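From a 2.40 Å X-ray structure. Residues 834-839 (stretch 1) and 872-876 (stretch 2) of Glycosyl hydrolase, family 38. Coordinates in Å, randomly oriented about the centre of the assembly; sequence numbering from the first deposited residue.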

ATOM      1  N   VAL A 834      -5.319  -4.447 -28.141  1.00 45.12           N
ATOM      2  CA  VAL A 834      -4.516  -5.381 -28.926  1.00 43.64           C
ATOM      3  C   VAL A 834      -3.758  -6.242 -27.923  1.00 46.96           C
ATOM      4  O   VAL A 834      -2.856  -5.747 -27.235  1.00 47.86           O
ATOM      5  CB  VAL A 834      -3.538  -4.683 -29.885  1.00 46.37           C
ATOM      6  CG1 VAL A 834      -2.512  -5.680 -30.412  1.00 40.75           C
ATOM      7  CG2 VAL A 834      -4.289  -4.053 -31.042  1.00 52.25           C
ATOM      8  N   LYS A 835      -4.131  -7.511 -27.818  1.00 52.23           N
ATOM      9  CA  LYS A 835      -3.503  -8.424 -26.868  1.00 50.94           C
ATOM     10  C   LYS A 835      -3.646  -9.840 -27.415  1.00 49.57           C
ATOM     11  O   LYS A 835      -3.962 -10.030 -28.593  1.00 47.54           O
ATOM     12  CB  LYS A 835      -4.118  -8.248 -25.468  1.00 45.69           C
ATOM     13  CG  LYS A 835      -5.556  -8.724 -25.345  1.00 48.88           C
ATOM     14  CD  LYS A 835      -6.090  -8.506 -23.939  1.00 52.40           C
ATOM     15  CE  LYS A 835      -7.420  -9.210 -23.738  1.00 46.57           C
ATOM     16  NZ  LYS A 835      -7.270 -10.690 -23.804  1.00 43.90           N
ATOM     17  N   ARG A 836      -3.418 -10.838 -26.566  1.00 46.56           N
ATOM     18  CA  ARG A 836      -3.481 -12.229 -26.985  1.00 52.10           C
ATOM     19  C   ARG A 836      -4.258 -13.058 -25.972  1.00 54.30           C
ATOM     20  O   ARG A 836      -4.293 -12.744 -24.780  1.00 47.57           O
ATOM     21  CB  ARG A 836      -2.072 -12.810 -27.189  1.00 50.37           C
ATOM     22  CG  ARG A 836      -1.328 -12.166 -28.349  1.00 52.93           C
ATOM     23  CD  ARG A 836      -0.006 -12.848 -28.649  1.00 48.08           C
ATOM     24  NE  ARG A 836       0.614 -12.266 -29.835  1.00 46.56           N
ATOM     25  CZ  ARG A 836       0.434 -12.718 -31.073  1.00 50.19           C
ATOM     26  NH1 ARG A 836      -0.343 -13.769 -31.292  1.00 46.70           N
ATOM     27  NH2 ARG A 836       1.038 -12.120 -32.091  1.00 47.86           N
ATOM     28  N   GLN A 837      -4.886 -14.124 -26.469  1.00 54.74           N
ATOM     29  CA  GLN A 837      -5.710 -14.988 -25.635  1.00 52.99           C
ATOM     30  C   GLN A 837      -4.838 -15.842 -24.718  1.00 54.06           C
ATOM     31  O   GLN A 837      -3.687 -16.152 -25.036  1.00 57.36           O
ATOM     32  CB  GLN A 837      -6.597 -15.873 -26.514  1.00 59.22           C
ATOM     33  CG  GLN A 837      -7.709 -16.600 -25.775  1.00 58.54           C
ATOM     34  CD  GLN A 837      -8.743 -17.186 -26.715  1.00 66.13           C
ATOM     35  OE1 GLN A 837      -8.424 -17.587 -27.836  1.00 60.95           O
ATOM     36  NE2 GLN A 837      -9.991 -17.230 -26.268  1.00 74.33           N
ATOM     37  N   GLU A 838      -5.412 -16.238 -23.576  1.00 60.58           N
ATOM     38  CA  GLU A 838      -4.618 -16.804 -22.487  1.00 65.48           C
ATOM     39  C   GLU A 838      -3.871 -18.063 -22.917  1.00 69.88           C
ATOM     40  O   GLU A 838      -2.650 -18.159 -22.749  1.00 88.82           O
ATOM     41  CB  GLU A 838      -5.510 -17.101 -21.281  1.00 62.03           C
ATOM     42  CG  GLU A 838      -5.729 -15.911 -20.361  1.00 66.97           C
ATOM     43  CD  GLU A 838      -6.058 -16.332 -18.944  1.00 78.22           C
ATOM     44  OE1 GLU A 838      -5.776 -15.553 -18.009  1.00 78.45           O
ATOM     45  OE2 GLU A 838      -6.589 -17.447 -18.764  1.00 82.20           O
ATOM     46  N   GLN A 839      -4.584 -19.045 -23.462  1.00 53.38           N
ATOM     47  CA  GLN A 839      -3.972 -20.325 -23.798  1.00 58.31           C
ATOM     48  C   GLN A 839      -3.672 -20.478 -25.283  1.00 62.24           C
ATOM     49  O   GLN A 839      -2.618 -21.011 -25.641  1.00 49.57           O
ATOM     50  CB  GLN A 839      -4.871 -21.477 -23.336  1.00 72.76           C
ATOM     51  CG  GLN A 839      -5.084 -21.521 -21.830  1.00 84.07           C
ATOM     52  CD  GLN A 839      -5.763 -22.796 -21.369  1.00 98.35           C
ATOM     53  OE1 GLN A 839      -5.110 -23.820 -21.156  1.00104.85           O
ATOM     54  NE2 GLN A 839      -7.080 -22.742 -21.209  1.00 99.70           N
ATOM     55  N   VAL A 872     -16.400 -10.427 -26.376  1.00 52.24           N
ATOM     56  CA  VAL A 872     -15.331  -9.883 -25.538  1.00 49.38           C
ATOM     57  C   VAL A 872     -14.677 -10.943 -24.670  1.00 49.75           C
ATOM     58  O   VAL A 872     -13.627 -10.678 -24.072  1.00 46.29           O
ATOM     59  CB  VAL A 872     -15.841  -8.733 -24.651  1.00 42.71           C
ATOM     60  CG1 VAL A 872     -16.396  -7.608 -25.513  1.00 39.21           C
ATOM     61  CG2 VAL A 872     -16.880  -9.236 -23.662  1.00 34.36           C
ATOM     62  N   LEU A 873     -15.265 -12.134 -24.581  1.00 51.77           N
ATOM     63  CA  LEU A 873     -14.608 -13.273 -23.955  1.00 48.06           C
ATOM     64  C   LEU A 873     -13.684 -14.009 -24.918  1.00 51.68           C
ATOM     65  O   LEU A 873     -13.184 -15.085 -24.571  1.00 59.21           O
ATOM     66  CB  LEU A 873     -15.649 -14.242 -23.389  1.00 35.74           C
ATOM     67  CG  LEU A 873     -16.598 -13.678 -22.329  1.00 44.30           C
ATOM     68  CD1 LEU A 873     -17.498 -14.773 -21.776  1.00 42.35           C
ATOM     69  CD2 LEU A 873     -15.826 -12.989 -21.210  1.00 44.87           C
ATOM     70  N   GLU A 874     -13.473 -13.454 -26.115  1.00 51.98           N
ATOM     71  CA  GLU A 874     -12.519 -13.966 -27.099  1.00 57.04           C
ATOM     72  C   GLU A 874     -12.922 -15.330 -27.653  1.00 55.60           C
ATOM     73  O   GLU A 874     -12.068 -16.103 -28.095  1.00 49.67           O
ATOM     74  CB  GLU A 874     -11.101 -14.019 -26.519  1.00 59.90           C
ATOM     75  CG  GLU A 874     -10.525 -12.649 -26.204  1.00 63.74           C
ATOM     76  CD  GLU A 874      -9.476 -12.692 -25.113  1.00 72.51           C
ATOM     77  OE1 GLU A 874      -9.311 -11.675 -24.409  1.00 73.96           O
ATOM     78  OE2 GLU A 874      -8.825 -13.743 -24.950  1.00 76.70           O
ATOM     79  N   GLU A 875     -14.218 -15.633 -27.649  1.00 51.76           N
ATOM     80  CA  GLU A 875     -14.721 -16.863 -28.237  1.00 52.66           C
ATOM     81  C   GLU A 875     -15.593 -16.553 -29.452  1.00 55.52           C
ATOM     82  O   GLU A 875     -16.260 -15.515 -29.490  1.00 61.07           O
ATOM     83  CB  GLU A 875     -15.533 -17.679 -27.223  1.00 57.12           C
ATOM     84  CG  GLU A 875     -14.709 -18.189 -26.053  1.00 63.09           C
ATOM     85  CD  GLU A 875     -13.502 -19.001 -26.494  1.00 70.72           C
ATOM     86  OE1 GLU A 875     -13.600 -19.733 -27.501  1.00 65.81           O
ATOM     87  OE2 GLU A 875     -12.450 -18.903 -25.828  1.00 71.96           O
ATOM     88  N   PRO A 876     -15.607 -17.435 -30.453  1.00 53.04           N
ATOM     89  CA  PRO A 876     -16.315 -17.128 -31.702  1.00 52.31           C
ATOM     90  C   PRO A 876     -17.781 -16.796 -31.467  1.00 54.77           C
ATOM     91  O   PRO A 876     -18.440 -17.369 -30.597  1.00 63.61           O
ATOM     92  CB  PRO A 876     -16.159 -18.415 -32.522  1.00 51.82           C
ATOM     93  CG  PRO A 876     -14.925 -19.051 -31.985  1.00 55.82           C
ATOM     94  CD  PRO A 876     -14.913 -18.734 -30.518  1.00 53.73           C
TER

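Stretch 1 carries the end of a strand, Val834 to Arg836, and then leaves it as a loop from Gln837 onward; stretch 2 has no regular helix or strand. The backbones stay well apart: their nearest CA atoms, those of Gln837 and Glu874, lie 7.0 Å from each other, so side chains must bridge the gap. Glu874 sits at phi/psi 67/26, in the left-handed region that most residues other than glycine and asparagine visit rarely, and from there its CA-to-CB bond points toward stretch 1. Gln837 answers with its own CA-to-CB bond directed toward stretch 2. These two residues account for most of the modest 202 Å² buried.

The one salt bridge across the stretches joins Lys835 and Glu874. Lys835 starts sideways, but its chain runs out through chi2 and chi3, both t, and turns at chi4 (p), bringing NZ to 2.3 Å from OE1 of Glu874. This is a salt bridge and a hydrogen bond in one, very short even for a charged pair; at 2.40 Å resolution the exact length deserves caution. Both residues are buried, where pairing opposite charges offsets the cost of removing them from water.

Gln837 extends with chi1 and chi2 both t and packs against the same glutamate, its CG 3.2 Å from Glu874 OE2, so its aliphatic portion borders the carboxylate. NE2 of Gln837 lies 3.0 Å from the backbone O of Glu874 and 3.0 Å from OE2 of Glu875, whose side chain bends back (chi1 and chi2 both m) from a sideways start. OE1 of Gln837 is hydrogen-bonded to a residue just outside the stretches.

Arg836, between Lys835 and Gln837 in sequence, has its CA-to-CB bond directed away from stretch 2, and its guanidinium is hydrogen-bonded outside the two stretches. The rule to read here is economy: in a small contact, Lys835 and Gln837 both reach Glu874, and Glu875 adds a carboxylate oxygen near the Gln837 amide.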